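Local coordinates for protein diaminopimelate decarboxylase (PDB 7JPJ) that probably catalyses the pyridoxal-phosphate-dependent decarboxylation of diaminopimelate in lysine biosynthesis, and is seen here as a dimer with D-lysine bound, at residues A46-Y51 with I255-A260; M233-G238 with L274-E279; S293-K298 with T308-D313; I331-G336 with Q376-A381. One frame throughout, in Å; residues are numbered along the deposited sequence.

After an early strand, 29-33, that joins the beta domain, the chain builds a TIM barrel and then returns to complete that domain; the four contacts divide evenly between the two. Contact 1 closes the longest loop, where helix 252-270 comes back against the loop after helix 34-45. Contact 2 opens within that loop and closes beyond it, so the two cross; it pairs strand 232-234 with strand 275-278, and the helix linking these strands is the one used by contact 1. The remaining two follow in series, across the chain's centre from contact 2. Contact 3 closes a short hairpin, contact 4 a longer loop; they touch through Leu310, Ile333 and Ala381 in one apolar core.

Contact 1: A46-Y51 with I255-A260; sequences AFPNAY and IGKPVA
Pro48 lays its ring on the backbone of Gly256, a helical position without a side chain. From CB outward, each ring carbon finds the same glycine: CB lies 3.5 Å from Gly256 C, CG 3.6 Å from Gly256 CA, and CD 3.7 Å from Gly256 CA. A side chain at position 256 would point straight at this ring, so the close approach depends on the glycine. The CB of Pro48 is also met by Lys257, whose aliphatic chain bends at chi2 (76°) and brings CD to 3.9 Å from Pro48 CB. Phe47 adds its ring from the neighbouring position; with CG anti to the backbone N (chi1 -162°), the ring extends until CE1 is 3.8 Å from Gly256 CA. This is how the loop between helix 34-45 and strand 53-58 of the TIM barrel meets helix 252-270 on the barrel's outer layer, while Phe47 also reaches Met276 and Ile278 of the strand beneath. An alanine in place of Pro48 would probably open a gap over Gly256 where CG and CD had lain, and leave the loop backbone freer to turn. One helical turn on, Ala260 CB sits 3.8 Å from Pro48 O, and Ala50 CB rests against Ala260 O. Within the loop, Asn49 ND2 donates a nearly straight hydrogen bond of 3.2 Å to Phe47 O, in the plane of that carbonyl.

Contact 2: M233-G238 with L274-E279; sequences MNLGGG and LQMEIE. With SO4 (sulfate ion), chain D.
Met233 begins a parallel ladder with strand 275-278: its N donates to Gln275 O at 2.7 Å, and its O accepts from Glu277 N at 2.8 Å. Asn234 follows on the face it shares with Glu277. Its CG is anti to the backbone N (chi1 -172°), and ND2 donates to Glu279 OE1, a bond whose modelled length is too short to trust. The amide and that carboxylate stand almost perpendicular, 87° apart. Asn234 OD1 meanwhile accepts from Gly236 N at 2.9 Å, an Asx turn that helps fix the amide's rotation. Strand 275-278 also pairs with strand 53-58, so this ladder belongs to the closure of the TIM barrel, where the last strand returns to the first; Glu277 salt-bridges Arg56 there. Leu235 continues with its N bonded to Glu277 O at 2.9 Å, while its CD1 touches Met276 SD on the opposite side of the sheet from Asn234. Gly236 O receives Glu279 N from above the carbonyl plane. Gly237 brings its CA close to Glu279 O, and Gly238 N then donates to O2 of a sulfate ion at 3.0 Å. Gly281, Thr282 and Tyr395 also bind this anion, consistent with the glycine-rich cofactor-phosphate site of the family.

Contact 3: S293-K298 with T308-D313; sequences SKVQDK and TFLKLD
A classic beta bulge interrupts the hairpin of strands 289-300 and 308-312 where Gln296 and Asp297 both face Lys311. Two donors grip the one carbonyl: Lys311 O accepts from Gln296 N at 3.0 Å and from Asp297 N at 3.3 Å. Lys311 N answers with a bond to Asp297 O at 2.9 Å. Gln296 CG lies between the backbone N and the carbonyl carbon (chi1 51°), and the chain bends at chi2; its NE2 donates to Leu312 O at 3.0 Å, from above that carbonyl's plane but within its own amide plane. Asp297 and Lys311 run side by side, pointing the same way. Their charged ends form only a long salt bridge, and a water spans them by donating to Asp297 OD2 and accepting from Lys311 NZ. On the face shared by Lys298 and Leu310, the extended lysine chain lays CG 3.7 Å from Leu310 CD2, while its CE reaches Thr308 CG2. Near the other end, Asp313 OD1 takes the Lys294 N-H at 3.2 Å from above the carboxylate plane. Ser124 of the second subunit bonds Asp297, and Gln104 of that subunit bonds both Gln296 and Lys311, placing the bulge at the dimer interface. Within the chain, Lys298 salt-bridges Glu348, and Asp313 bonds Thr27. Strand 308-312 itself lies between strands 289-300 and 347-353.

Contact 4: I331-G336 with Q376-A381; sequences ITILPG and QELRAA
Ile333 meets Leu378, Arg379 and Ala381 in the tightly packed part of this contact. Its CD1 touches Leu378 CD1 at 3.6 Å, the two side chains crossing at about a right angle. Its other branch, CG2, lies anti to the backbone N and presses on Ala381 CB at 3.8 Å. Leu378 reaches back with CD2 to the CG2 of Ile331, 3.9 Å away. No hydrogen bond joins the strands: their short axes come no nearer than 6.1 Å, at 25° from parallel, so they meet through side chains, and through side chains against carbonyl oxygens. Such a meeting belongs to the curled mixed sheet of the beta domain, where strand 331-334 is bonded to strand 386-390, strand 373-379 is bonded to strand 347-353, and both turn apolar groups to a shared interior. Toward the partly exposed side, Ile331 and Gln376 meet differently: Ile331 CD1 lies against the polar amide of Gln376, the side chains again nearly perpendicular. At the far end Arg379 stretches from CG to NE past Ile333 O, with Pro335 CB over one guanidinium face and Ile333 CG2 at its edge. Asp385 forms a salt bridge to NH1, while Val343 O and Asp342 O accept from NE and NH2, respectively. A leucine in place of Arg379 would probably leave Asp385 without its cationic mate and those two carbonyls without these donors.

Contact 1: A46-Y51 with I255-A260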
loop_
_atom_site.group_PDB
_atom_site.type_symbol
_atom_site.label_atom_id
_atom_site.label_comp_id
_atom_site.label_asym_id
_atom_site.label_seq_id
_atom_site.Cartn_x
_atom_site.Cartn_y
_atom_site.Cartn_z
ATOM N N ALA A 46 -12.606 -30.610 -0.698
ATOM C CA ALA A 46 -12.582 -31.816 0.115
ATOM C C ALA A 46 -12.735 -31.517 1.603
ATOM O O ALA A 46 -12.434 -32.377 2.438
ATOM C CB ALA A 46 -11.291 -32.592 -0.141
ATOM N N PHE A 47 -13.190 -30.315 1.947
ATOM C CA PHE A 47 -13.358 -29.939 3.343
ATOM C C PHE A 47 -14.426 -30.814 3.993
ATOM O O PHE A 47 -15.505 -31.001 3.412
ATOM C CB PHE A 47 -13.746 -28.463 3.446
ATOM C CG PHE A 47 -13.522 -27.863 4.806
ATOM C CD1 PHE A 47 -14.484 -27.977 5.796
ATOM C CD2 PHE A 47 -12.356 -27.169 5.087
ATOM C CE1 PHE A 47 -14.283 -27.422 7.048
ATOM C CE2 PHE A 47 -12.149 -26.609 6.335
ATOM C CZ PHE A 47 -13.114 -26.737 7.316
ATOM N N PRO A 48 -14.171 -31.368 5.177
ATOM C CA PRO A 48 -15.180 -32.212 5.831
ATOM C C PRO A 48 -16.442 -31.421 6.156
ATOM O O PRO A 48 -16.387 -30.356 6.775
ATOM C CB PRO A 48 -14.469 -32.692 7.102
ATOM C CG PRO A 48 -13.008 -32.528 6.809
ATOM C CD PRO A 48 -12.907 -31.327 5.929
ATOM N N ASN A 49 -17.585 -31.953 5.726
ATOM C CA ASN A 49 -18.874 -31.317 5.960
ATOM C C ASN A 49 -19.899 -32.378 6.332
ATOM O O ASN A 49 -19.775 -33.544 5.950
ATOM C CB ASN A 49 -19.356 -30.526 4.732
ATOM C CG ASN A 49 -19.617 -31.408 3.532
ATOM O OD1 ASN A 49 -20.765 -31.633 3.156
ATOM N ND2 ASN A 49 -18.550 -31.905 2.915
ATOM N N ALA A 50 -20.918 -31.960 7.082
ATOM C CA ALA A 50 -21.942 -32.886 7.547
ATOM C C ALA A 50 -23.109 -32.990 6.570
ATOM O O ALA A 50 -23.511 -34.096 6.197
ATOM C CB ALA A 50 -22.445 -32.466 8.930
ATOM N N TYR A 51 -23.654 -31.850 6.138
ATOM C CA TYR A 51 -24.865 -31.834 5.326
ATOM C C TYR A 51 -24.718 -30.941 4.099
ATOM O O TYR A 51 -25.714 -30.423 3.584
ATOM C CB TYR A 51 -26.065 -31.394 6.164
ATOM C CG TYR A 51 -26.157 -32.109 7.491
ATOM C CD1 TYR A 51 -26.545 -33.441 7.555
ATOM C CD2 TYR A 51 -25.853 -31.457 8.679
ATOM C CE1 TYR A 51 -26.627 -34.104 8.762
ATOM C CE2 TYR A 51 -25.934 -32.114 9.896
ATOM C CZ TYR A 51 -26.323 -33.438 9.928
ATOM O OH TYR A 51 -26.407 -34.106 11.127
ATOM N N ILE A 255 -8.857 -30.096 10.993
ATOM C CA ILE A 255 -9.751 -29.138 11.636
ATOM C C ILE A 255 -11.174 -29.244 11.109
ATOM O O ILE A 255 -12.105 -28.735 11.746
ATOM C CB ILE A 255 -9.250 -27.694 11.464
ATOM C CG1 ILE A 255 -9.405 -27.246 10.011
ATOM C CG2 ILE A 255 -7.801 -27.570 11.925
ATOM C CD1 ILE A 255 -9.495 -25.751 9.840
ATOM N N GLY A 256 -11.370 -29.899 9.969
ATOM C CA GLY A 256 -12.681 -29.997 9.362
ATOM C C GLY A 256 -13.622 -30.967 10.047
ATOM O O GLY A 256 -14.822 -30.699 10.143
ATOM N N LYS A 257 -13.102 -32.099 10.521
ATOM C CA LYS A 257 -13.947 -33.125 11.126
ATOM C C LYS A 257 -14.577 -32.653 12.439
ATOM O O LYS A 257 -15.773 -32.890 12.651
ATOM C CB LYS A 257 -13.157 -34.421 11.333
ATOM C CG LYS A 257 -13.906 -35.678 10.895
ATOM C CD LYS A 257 -13.925 -35.815 9.371
ATOM C CE LYS A 257 -15.160 -36.569 8.882
ATOM N NZ LYS A 257 -15.276 -36.545 7.396
ATOM N N PRO A 258 -13.835 -32.000 13.347
ATOM C CA PRO A 258 -14.505 -31.420 14.526
ATOM C C PRO A 258 -15.517 -30.343 14.170
ATOM O O PRO A 258 -16.514 -30.178 14.887
ATOM C CB PRO A 258 -13.339 -30.852 15.348
ATOM C CG PRO A 258 -12.158 -31.626 14.909
ATOM C CD PRO A 258 -12.370 -31.882 13.455
ATOM N N VAL A 259 -15.288 -29.599 13.088
ATOM C CA VAL A 259 -16.280 -28.634 12.621
ATOM C C VAL A 259 -17.522 -29.353 12.112
ATOM O O VAL A 259 -18.653 -28.996 12.460
ATOM C CB VAL A 259 -15.673 -27.724 11.539
ATOM C CG1 VAL A 259 -16.770 -26.942 10.836
ATOM C CG2 VAL A 259 -14.657 -26.781 12.154
ATOM N N ALA A 260 -17.326 -30.372 11.271
ATOM C CA ALA A 260 -18.454 -31.148 10.768
ATOM C C ALA A 260 -19.216 -31.827 11.897
ATOM O O ALA A 260 -20.439 -31.992 11.810
ATOM C CB ALA A 260 -17.969 -32.184 9.756
#

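Contact 2: M233-G238 with L274-E279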
loop_
_atom_site.group_PDB
_atom_site.type_symbol
_atom_site.label_atom_id
_atom_site.label_comp_id
_atom_site.label_asym_id
_atom_site.label_seq_id
_atom_site.Cartn_x
_atom_site.Cartn_y
_atom_site.Cartn_z
ATOM N N MET A 233 -24.676 -21.841 7.167
ATOM C CA MET A 233 -23.718 -21.250 8.092
ATOM C C MET A 233 -22.415 -20.986 7.347
ATOM O O MET A 233 -21.778 -21.924 6.854
ATOM C CB MET A 233 -23.482 -22.169 9.293
ATOM C CG MET A 233 -22.327 -21.759 10.197
ATOM S SD MET A 233 -22.803 -20.601 11.494
ATOM C CE MET A 233 -22.253 -19.048 10.794
ATOM N N ASN A 234 -22.027 -19.712 7.260
ATOM C CA ASN A 234 -20.793 -19.289 6.600
ATOM C C ASN A 234 -19.741 -19.013 7.672
ATOM O O ASN A 234 -19.847 -18.032 8.416
ATOM C CB ASN A 234 -21.049 -18.054 5.737
ATOM C CG ASN A 234 -19.853 -17.667 4.873
ATOM O OD1 ASN A 234 -18.703 -17.974 5.189
ATOM N ND2 ASN A 234 -20.128 -16.970 3.778
ATOM N N LEU A 235 -18.721 -19.872 7.739
ATOM C CA LEU A 235 -17.674 -19.780 8.751
ATOM C C LEU A 235 -16.501 -18.903 8.334
ATOM O O LEU A 235 -15.550 -18.761 9.111
ATOM C CB LEU A 235 -17.157 -21.177 9.103
ATOM C CG LEU A 235 -18.143 -22.089 9.832
ATOM C CD1 LEU A 235 -17.498 -23.434 10.149
ATOM C CD2 LEU A 235 -18.655 -21.419 11.097
ATOM N N GLY A 236 -16.534 -18.325 7.134
ATOM C CA GLY A 236 -15.501 -17.396 6.717
ATOM C C GLY A 236 -14.212 -18.083 6.295
ATOM O O GLY A 236 -14.171 -19.273 5.970
ATOM N N GLY A 237 -13.137 -17.299 6.304
ATOM C CA GLY A 237 -11.824 -17.809 5.960
ATOM C C GLY A 237 -10.845 -17.767 7.116
ATOM O O GLY A 237 -11.222 -18.002 8.269
ATOM N N GLY A 238 -9.578 -17.477 6.818
ATOM C CA GLY A 238 -8.548 -17.373 7.829
ATOM C C GLY A 238 -7.613 -18.559 7.931
ATOM O O GLY A 238 -6.712 -18.539 8.779
ATOM N N LEU A 274 -27.714 -28.120 8.479
ATOM C CA LEU A 274 -27.341 -26.832 7.909
ATOM C C LEU A 274 -26.262 -26.990 6.847
ATOM O O LEU A 274 -25.324 -27.777 7.006
ATOM C CB LEU A 274 -26.841 -25.877 8.996
ATOM C CG LEU A 274 -27.815 -25.440 10.092
ATOM C CD1 LEU A 274 -27.112 -24.523 11.078
ATOM C CD2 LEU A 274 -29.038 -24.760 9.503
ATOM N N GLN A 275 -26.400 -26.225 5.767
ATOM C CA GLN A 275 -25.338 -26.114 4.779
ATOM C C GLN A 275 -24.177 -25.304 5.348
ATOM O O GLN A 275 -24.382 -24.317 6.060
ATOM C CB GLN A 275 -25.869 -25.451 3.508
ATOM C CG GLN A 275 -24.806 -25.169 2.463
ATOM C CD GLN A 275 -24.732 -26.258 1.416
ATOM O OE1 GLN A 275 -25.100 -27.404 1.679
ATOM N NE2 GLN A 275 -24.243 -25.915 0.228
ATOM N N MET A 276 -22.951 -25.726 5.042
ATOM C CA MET A 276 -21.753 -25.032 5.493
ATOM C C MET A 276 -21.109 -24.270 4.341
ATOM O O MET A 276 -21.168 -24.688 3.182
ATOM C CB MET A 276 -20.728 -26.003 6.089
ATOM C CG MET A 276 -19.709 -25.329 6.997
ATOM S SD MET A 276 -18.321 -26.373 7.485
ATOM C CE MET A 276 -18.287 -27.561 6.154
ATOM N N GLU A 277 -20.484 -23.145 4.677
ATOM C CA GLU A 277 -19.753 -22.336 3.713
ATOM C C GLU A 277 -18.406 -21.941 4.294
ATOM O O GLU A 277 -18.288 -21.690 5.496
ATOM C CB GLU A 277 -20.524 -21.076 3.327
ATOM C CG GLU A 277 -21.782 -21.338 2.532
ATOM C CD GLU A 277 -22.443 -20.057 2.073
ATOM O OE1 GLU A 277 -21.935 -18.967 2.418
ATOM O OE2 GLU A 277 -23.461 -20.133 1.352
ATOM N N ILE A 278 -17.396 -21.890 3.431
ATOM C CA ILE A 278 -16.065 -21.432 3.797
ATOM C C ILE A 278 -15.623 -20.392 2.777
ATOM O O ILE A 278 -15.949 -20.478 1.590
ATOM C CB ILE A 278 -15.052 -22.597 3.877
ATOM C CG1 ILE A 278 -14.914 -23.301 2.525
ATOM C CG2 ILE A 278 -15.469 -23.585 4.955
ATOM C CD1 ILE A 278 -13.878 -24.402 2.519
ATOM N N GLU A 279 -14.884 -19.391 3.249
ATOM C CA GLU A 279 -14.480 -18.251 2.429
ATOM C C GLU A 279 -12.964 -18.087 2.427
ATOM O O GLU A 279 -12.441 -17.070 2.897
ATOM C CB GLU A 279 -15.159 -16.976 2.926
ATOM C CG GLU A 279 -16.534 -16.709 2.324
ATOM C CD GLU A 279 -17.230 -15.505 2.951
ATOM O OE1 GLU A 279 -18.483 -15.459 2.948
ATOM O OE2 GLU A 279 -16.522 -14.604 3.456
HETATM S S SO4 D . -8.080 -15.008 4.185
HETATM O O1 SO4 D . -6.711 -15.177 4.666
HETATM O O2 SO4 D . -8.744 -16.310 4.146
HETATM O O3 SO4 D . -8.066 -14.429 2.846
HETATM O O4 SO4 D . -8.797 -14.107 5.085
#

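Contact 3: S293-K298 with T308-D313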
loop_
_atom_site.group_PDB
_atom_site.type_symbol
_atom_site.label_atom_id
_atom_site.label_comp_id
_atom_site.label_asym_id
_atom_site.label_seq_id
_atom_site.Cartn_x
_atom_site.Cartn_y
_atom_site.Cartn_z
ATOM N N SER A 293 11.319 -11.071 -10.662
ATOM C CA SER A 293 12.048 -9.837 -10.917
ATOM C C SER A 293 13.503 -10.156 -11.236
ATOM O O SER A 293 13.958 -11.297 -11.110
ATOM C CB SER A 293 11.971 -8.881 -9.719
ATOM O OG SER A 293 12.695 -9.394 -8.614
ATOM N N LYS A 294 14.235 -9.127 -11.649
ATOM C CA LYS A 294 15.649 -9.248 -11.966
ATOM C C LYS A 294 16.473 -8.414 -10.997
ATOM O O LYS A 294 16.022 -7.376 -10.501
ATOM C CB LYS A 294 15.941 -8.819 -13.411
ATOM C CG LYS A 294 16.089 -9.994 -14.374
ATOM C CD LYS A 294 16.233 -9.545 -15.827
ATOM C CE LYS A 294 15.338 -10.364 -16.756
ATOM N NZ LYS A 294 16.072 -11.487 -17.413
ATOM N N VAL A 295 17.687 -8.888 -10.722
ATOM C CA VAL A 295 18.652 -8.155 -9.908
ATOM C C VAL A 295 19.306 -7.119 -10.820
ATOM O O VAL A 295 20.173 -7.449 -11.631
ATOM C CB VAL A 295 19.685 -9.085 -9.269
ATOM C CG1 VAL A 295 20.560 -8.312 -8.294
ATOM C CG2 VAL A 295 18.992 -10.244 -8.570
ATOM N N GLN A 296 18.885 -5.863 -10.698
ATOM C CA GLN A 296 19.395 -4.799 -11.553
ATOM C C GLN A 296 20.612 -4.091 -10.973
ATOM O O GLN A 296 21.259 -3.324 -11.695
ATOM C CB GLN A 296 18.292 -3.772 -11.836
ATOM C CG GLN A 296 17.590 -3.250 -10.595
ATOM C CD GLN A 296 17.970 -1.819 -10.262
ATOM O OE1 GLN A 296 18.797 -1.208 -10.939
ATOM N NE2 GLN A 296 17.368 -1.280 -9.209
ATOM N N ASP A 297 20.944 -4.326 -9.705
ATOM C CA ASP A 297 22.111 -3.701 -9.097
ATOM C C ASP A 297 22.486 -4.457 -7.830
ATOM O O ASP A 297 21.643 -5.101 -7.202
ATOM C CB ASP A 297 21.857 -2.223 -8.778
ATOM C CG ASP A 297 23.139 -1.416 -8.693
ATOM O OD1 ASP A 297 24.236 -2.010 -8.748
ATOM O OD2 ASP A 297 23.048 -0.180 -8.570
ATOM N N LYS A 298 23.763 -4.361 -7.463
ATOM C CA LYS A 298 24.302 -5.026 -6.281
ATOM C C LYS A 298 25.351 -4.119 -5.653
ATOM O O LYS A 298 26.369 -3.823 -6.283
ATOM C CB LYS A 298 24.904 -6.387 -6.649
ATOM C CG LYS A 298 25.380 -7.214 -5.469
ATOM C CD LYS A 298 25.997 -8.524 -5.937
ATOM C CE LYS A 298 26.511 -9.347 -4.766
ATOM N NZ LYS A 298 27.090 -10.651 -5.201
ATOM N N THR A 308 25.491 -6.734 2.191
ATOM C CA THR A 308 25.467 -6.775 0.737
ATOM C C THR A 308 24.015 -6.677 0.294
ATOM O O THR A 308 23.170 -7.447 0.757
ATOM C CB THR A 308 26.112 -8.057 0.204
ATOM O OG1 THR A 308 27.535 -7.960 0.329
ATOM C CG2 THR A 308 25.751 -8.272 -1.259
ATOM N N PHE A 309 23.727 -5.716 -0.581
ATOM C CA PHE A 309 22.363 -5.396 -0.977
ATOM C C PHE A 309 22.112 -5.838 -2.413
ATOM O O PHE A 309 22.887 -5.501 -3.315
ATOM C CB PHE A 309 22.090 -3.896 -0.846
ATOM C CG PHE A 309 22.195 -3.376 0.560
ATOM C CD1 PHE A 309 23.422 -3.023 1.095
ATOM C CD2 PHE A 309 21.062 -3.226 1.344
ATOM C CE1 PHE A 309 23.515 -2.538 2.387
ATOM C CE2 PHE A 309 21.153 -2.742 2.635
ATOM C CZ PHE A 309 22.378 -2.398 3.157
ATOM N N LEU A 310 21.028 -6.584 -2.616
ATOM C CA LEU A 310 20.518 -6.898 -3.943
ATOM C C LEU A 310 19.346 -5.971 -4.239
ATOM O O LEU A 310 18.328 -6.010 -3.539
ATOM C CB LEU A 310 20.077 -8.357 -4.035
ATOM C CG LEU A 310 21.136 -9.457 -3.955
ATOM C CD1 LEU A 310 20.499 -10.793 -4.269
ATOM C CD2 LEU A 310 22.289 -9.179 -4.901
ATOM N N LYS A 311 19.488 -5.139 -5.267
ATOM C CA LYS A 311 18.457 -4.187 -5.657
ATOM C C LYS A 311 17.699 -4.741 -6.857
ATOM O O LYS A 311 18.301 -5.041 -7.893
ATOM C CB LYS A 311 19.067 -2.825 -5.987
ATOM C CG LYS A 311 20.094 -2.339 -4.970
ATOM C CD LYS A 311 20.888 -1.155 -5.497
ATOM C CE LYS A 311 20.480 0.136 -4.820
ATOM N NZ LYS A 311 21.244 1.303 -5.347
ATOM N N LEU A 312 16.384 -4.871 -6.714
ATOM C CA LEU A 312 15.535 -5.407 -7.767
ATOM C C LEU A 312 14.948 -4.283 -8.615
ATOM O O LEU A 312 15.124 -3.095 -8.334
ATOM C CB LEU A 312 14.405 -6.245 -7.169
ATOM C CG LEU A 312 14.739 -7.261 -6.078
ATOM C CD1 LEU A 312 13.454 -7.785 -5.462
ATOM C CD2 LEU A 312 15.572 -8.403 -6.640
ATOM N N ASP A 313 14.237 -4.676 -9.674
ATOM C CA ASP A 313 13.407 -3.756 -10.442
ATOM C C ASP A 313 11.944 -3.827 -10.017
ATOM O O ASP A 313 11.044 -3.564 -10.821
ATOM C CB ASP A 313 13.551 -4.013 -11.945
ATOM C CG ASP A 313 13.103 -5.409 -12.359
ATOM O OD1 ASP A 313 12.817 -6.249 -11.480
ATOM O OD2 ASP A 313 13.047 -5.664 -13.583
HETATM O O HOH W 1 20.898 1.456 -7.893
#

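Contact 4: I331-G336 with Q376-A381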
loop_
_atom_site.group_PDB
_atom_site.type_symbol
_atom_site.label_atom_id
_atom_site.label_comp_id
_atom_site.label_asym_id
_atom_site.label_seq_id
_atom_site.Cartn_x
_atom_site.Cartn_y
_atom_site.Cartn_z
ATOM N N ILE A 331 12.284 -16.970 -1.037
ATOM C CA ILE A 331 13.035 -16.277 -2.076
ATOM C C ILE A 331 14.045 -17.237 -2.684
ATOM O O ILE A 331 14.845 -17.845 -1.965
ATOM C CB ILE A 331 13.741 -15.027 -1.520
ATOM C CG1 ILE A 331 12.703 -14.029 -1.004
ATOM C CG2 ILE A 331 14.620 -14.401 -2.585
ATOM C CD1 ILE A 331 13.271 -12.960 -0.109
ATOM N N THR A 332 14.005 -17.373 -4.007
ATOM C CA THR A 332 14.946 -18.193 -4.751
ATOM C C THR A 332 15.545 -17.360 -5.872
ATOM O O THR A 332 14.829 -16.622 -6.558
ATOM C CB THR A 332 14.270 -19.444 -5.330
ATOM O OG1 THR A 332 13.835 -20.293 -4.261
ATOM C CG2 THR A 332 15.235 -20.218 -6.215
ATOM N N ILE A 333 16.857 -17.474 -6.052
ATOM C CA ILE A 333 17.577 -16.760 -7.098
ATOM C C ILE A 333 17.989 -17.765 -8.163
ATOM O O ILE A 333 18.702 -18.733 -7.871
ATOM C CB ILE A 333 18.794 -16.013 -6.537
ATOM C CG1 ILE A 333 18.324 -14.824 -5.700
ATOM C CG2 ILE A 333 19.709 -15.563 -7.667
ATOM C CD1 ILE A 333 19.434 -14.144 -4.952
ATOM N N LEU A 334 17.539 -17.536 -9.397
ATOM C CA LEU A 334 17.821 -18.388 -10.541
ATOM C C LEU A 334 18.723 -17.665 -11.536
ATOM O O LEU A 334 18.725 -16.431 -11.591
ATOM C CB LEU A 334 16.526 -18.815 -11.242
ATOM C CG LEU A 334 15.557 -19.617 -10.369
ATOM C CD1 LEU A 334 14.195 -19.738 -11.031
ATOM C CD2 LEU A 334 16.135 -20.990 -10.054
ATOM N N PRO A 335 19.504 -18.399 -12.331
ATOM C CA PRO A 335 20.407 -17.741 -13.286
ATOM C C PRO A 335 19.631 -17.012 -14.371
ATOM O O PRO A 335 18.687 -17.553 -14.953
ATOM C CB PRO A 335 21.224 -18.902 -13.863
ATOM C CG PRO A 335 20.361 -20.106 -13.659
ATOM C CD PRO A 335 19.641 -19.866 -12.366
ATOM N N GLY A 336 20.042 -15.772 -14.644
ATOM C CA GLY A 336 19.489 -15.012 -15.755
ATOM C C GLY A 336 19.728 -15.642 -17.113
ATOM O O GLY A 336 19.178 -15.160 -18.110
ATOM N N GLN A 376 19.027 -13.325 4.108
ATOM C CA GLN A 376 18.717 -14.690 3.712
ATOM C C GLN A 376 19.890 -15.275 2.938
ATOM O O GLN A 376 20.508 -14.590 2.118
ATOM C CB GLN A 376 17.443 -14.747 2.860
ATOM C CG GLN A 376 16.209 -14.162 3.534
ATOM C CD GLN A 376 14.913 -14.556 2.839
ATOM O OE1 GLN A 376 14.885 -15.482 2.027
ATOM N NE2 GLN A 376 13.832 -13.849 3.155
ATOM N N GLU A 377 20.206 -16.539 3.209
ATOM C CA GLU A 377 21.234 -17.245 2.454
ATOM C C GLU A 377 20.621 -17.710 1.139
ATOM O O GLU A 377 19.741 -18.577 1.128
ATOM C CB GLU A 377 21.785 -18.420 3.258
ATOM C CG GLU A 377 23.232 -18.785 2.934
ATOM C CD GLU A 377 23.706 -20.026 3.682
ATOM O OE1 GLU A 377 24.333 -20.914 3.057
ATOM O OE2 GLU A 377 23.444 -20.113 4.901
ATOM N N LEU A 378 21.063 -17.119 0.031
ATOM C CA LEU A 378 20.561 -17.451 -1.294
ATOM C C LEU A 378 21.729 -17.792 -2.210
ATOM O O LEU A 378 22.897 -17.724 -1.819
ATOM C CB LEU A 378 19.729 -16.304 -1.884
ATOM C CG LEU A 378 18.808 -15.560 -0.921
ATOM C CD1 LEU A 378 18.551 -14.146 -1.413
ATOM C CD2 LEU A 378 17.506 -16.320 -0.752
ATOM N N ARG A 379 21.398 -18.179 -3.441
ATOM C CA ARG A 379 22.420 -18.398 -4.451
ATOM C C ARG A 379 23.122 -17.085 -4.766
ATOM O O ARG A 379 22.484 -16.034 -4.870
ATOM C CB ARG A 379 21.794 -18.984 -5.719
ATOM C CG ARG A 379 22.728 -19.036 -6.924
ATOM C CD ARG A 379 21.998 -19.502 -8.176
ATOM N NE ARG A 379 22.829 -19.410 -9.375
ATOM C CZ ARG A 379 22.886 -18.339 -10.163
ATOM N NH1 ARG A 379 22.163 -17.266 -9.877
ATOM N NH2 ARG A 379 23.666 -18.338 -11.236
ATOM N N ALA A 380 24.444 -17.144 -4.888
ATOM C CA ALA A 380 25.213 -15.978 -5.299
ATOM C C ALA A 380 24.646 -15.416 -6.591
ATOM O O ALA A 380 24.512 -16.132 -7.588
ATOM C CB ALA A 380 26.683 -16.351 -5.476
ATOM N N ALA A 381 24.291 -14.137 -6.567
ATOM C CA ALA A 381 23.582 -13.504 -7.667
ATOM C C ALA A 381 24.484 -12.493 -8.358
ATOM O O ALA A 381 25.070 -11.625 -7.702
ATOM C CB ALA A 381 22.304 -12.821 -7.176
#